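Local atomic coordinates of major allergen Alt a 1 (Alternaria alternata, PDB entry 3V0R), a protein that may bind host plant thaumatin-like proteins and inhibit their beta-glucanase activity, and forms a disulfide-linked homodimer. Residues R79-L84 with A96-N102. Numbering follows the deposited sequence.
Sequences RSGLLL and ATATLPN
With CG standing between backbone N and carbonyl carbon (chi1 65°), the amide of Asn102 folds back toward Ser80, whose OG lies opposite its own carbonyl carbon (chi1 -67°) and accepts a weak, bent bond from Asn102 ND2. The same ND2 makes a much straighter bond (167°) to Leu100 O, 3.0 Å away and within the amide plane, which fixes the rotation of that group. Beside it Leu100 N donates to Ser80 O at 2.9 Å. From there the backbones run antiparallel: Leu82 and Leu84 pair with Ala98 and Ala96 through reciprocal N-H to O bonds, the shortest being Leu82 N to Ala98 O at 2.8 Å. On the inward face, the side chains of Leu100 and Leu82 cross obliquely, with CD1 of the former 4.1 Å from CB of the latter; Phe73, Phe75, Phe36 and Ile18 pack around these two leucines. The other face is more open: Leu83 CD1 lies against Thr97 CG2 (3.7 Å), and a water links Arg79 O to Thr99 OG1. Ser80, with its positive phi, and Gly81 together face Asp76 in a G1 beta bulge, where strand 81-87 begins. The paired strands form an antiparallel beta hairpin within the beta-barrel of the Alt a 1 family.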
loop_
_atom_site.group_PDB
_atom_site.type_symbol
_atom_site.label_atom_id
_atom_site.label_comp_id
_atom_site.label_asym_id
_atom_site.label_seq_id
_atom_site.Cartn_x
_atom_site.Cartn_y
_atom_site.Cartn_z
ATOM N N ARG A 79 25.129 12.867 -7.940
ATOM C CA ARG A 79 25.087 14.230 -7.417
ATOM C C ARG A 79 23.977 14.386 -6.374
ATOM O O ARG A 79 23.656 15.506 -5.970
ATOM C CB ARG A 79 24.872 15.182 -8.581
ATOM C CG ARG A 79 23.498 15.024 -9.215
ATOM C CD ARG A 79 23.371 15.692 -10.584
ATOM N NE ARG A 79 24.075 14.926 -11.577
ATOM C CZ ARG A 79 24.052 15.150 -12.898
ATOM N NH1 ARG A 79 23.365 16.151 -13.439
ATOM N NH2 ARG A 79 24.763 14.352 -13.712
ATOM N N SER A 80 23.381 13.267 -5.944
ATOM C CA SER A 80 22.207 13.276 -5.082
ATOM C C SER A 80 21.162 14.214 -5.607
ATOM O O SER A 80 20.544 14.958 -4.843
ATOM C CB SER A 80 22.599 13.665 -3.649
ATOM O OG SER A 80 23.417 12.639 -3.106
ATOM N N GLY A 81 20.904 14.167 -6.904
ATOM C CA GLY A 81 20.006 15.095 -7.503
ATOM C C GLY A 81 18.648 14.517 -7.784
ATOM O O GLY A 81 18.538 13.468 -8.378
ATOM N N LEU A 82 17.639 15.169 -7.296
ATOM C CA LEU A 82 16.263 14.787 -7.495
ATOM C C LEU A 82 15.598 15.615 -8.585
ATOM O O LEU A 82 15.782 16.819 -8.626
ATOM C CB LEU A 82 15.482 15.063 -6.201
ATOM C CG LEU A 82 13.973 14.863 -6.236
ATOM C CD1 LEU A 82 13.573 13.411 -6.374
ATOM C CD2 LEU A 82 13.269 15.420 -4.997
ATOM N N LEU A 83 14.778 14.970 -9.399
ATOM C CA LEU A 83 13.921 15.623 -10.377
ATOM C C LEU A 83 12.494 15.103 -10.181
ATOM O O LEU A 83 12.273 13.927 -10.040
ATOM C CB LEU A 83 14.403 15.236 -11.776
ATOM C CG LEU A 83 13.556 15.619 -12.961
ATOM C CD1 LEU A 83 13.411 17.101 -13.074
ATOM C CD2 LEU A 83 14.118 15.067 -14.311
ATOM N N LEU A 84 11.552 16.026 -10.062
ATOM C CA LEU A 84 10.114 15.708 -9.972
ATOM C C LEU A 84 9.404 16.184 -11.212
ATOM O O LEU A 84 9.791 17.189 -11.787
ATOM C CB LEU A 84 9.507 16.403 -8.757
ATOM C CG LEU A 84 10.034 16.052 -7.379
ATOM C CD1 LEU A 84 9.475 17.010 -6.301
ATOM C CD2 LEU A 84 9.607 14.594 -7.058
ATOM N N ALA A 96 10.836 20.071 -11.290
ATOM C CA ALA A 96 11.499 20.713 -10.205
ATOM C C ALA A 96 12.735 19.923 -9.832
ATOM O O ALA A 96 12.713 18.682 -9.935
ATOM C CB ALA A 96 10.606 20.838 -8.936
ATOM N N THR A 97 13.759 20.607 -9.331
ATOM C CA THR A 97 14.968 19.892 -8.961
ATOM C C THR A 97 15.505 20.304 -7.635
ATOM O O THR A 97 15.282 21.401 -7.169
ATOM C CB THR A 97 16.128 20.038 -10.027
ATOM O OG1 THR A 97 16.600 21.399 -10.065
ATOM C CG2 THR A 97 15.719 19.544 -11.442
ATOM N N ALA A 98 16.319 19.403 -7.053
ATOM C CA ALA A 98 17.076 19.705 -5.850
ATOM C C ALA A 98 18.207 18.754 -5.623
ATOM O O ALA A 98 18.274 17.711 -6.245
ATOM C CB ALA A 98 16.126 19.654 -4.612
ATOM N N THR A 99 19.085 19.093 -4.708
ATOM C CA THR A 99 20.075 18.208 -4.151
ATOM C C THR A 99 19.520 17.752 -2.807
ATOM O O THR A 99 19.019 18.588 -2.028
ATOM C CB THR A 99 21.453 18.925 -3.918
ATOM O OG1 THR A 99 22.026 19.325 -5.185
ATOM C CG2 THR A 99 22.430 17.971 -3.248
ATOM N N LEU A 100 19.631 16.458 -2.512
ATOM C CA LEU A 100 19.154 15.935 -1.197
ATOM C C LEU A 100 20.394 15.449 -0.444
ATOM O O LEU A 100 20.838 14.342 -0.615
ATOM C CB LEU A 100 18.175 14.805 -1.418
ATOM C CG LEU A 100 17.016 15.010 -2.344
ATOM C CD1 LEU A 100 16.037 13.859 -2.283
ATOM C CD2 LEU A 100 16.238 16.315 -2.028
ATOM N N PRO A 101 20.985 16.302 0.397
ATOM C CA PRO A 101 22.232 15.919 1.061
ATOM C C PRO A 101 21.955 14.762 1.995
ATOM O O PRO A 101 20.916 14.733 2.710
ATOM C CB PRO A 101 22.593 17.141 1.888
ATOM C CG PRO A 101 21.715 18.248 1.433
ATOM C CD PRO A 101 20.545 17.661 0.764
ATOM N N ASN A 102 22.870 13.812 1.978
ATOM C CA ASN A 102 22.700 12.653 2.826
ATOM C C ASN A 102 24.019 12.032 3.282
ATOM O O ASN A 102 25.084 12.351 2.728
ATOM C CB ASN A 102 21.834 11.665 2.072
ATOM C CG ASN A 102 22.503 11.134 0.827
ATOM O OD1 ASN A 102 23.233 10.175 0.904
ATOM N ND2 ASN A 102 22.336 11.812 -0.297
HETATM O O HOH W 1 24.387 18.149 -6.116
#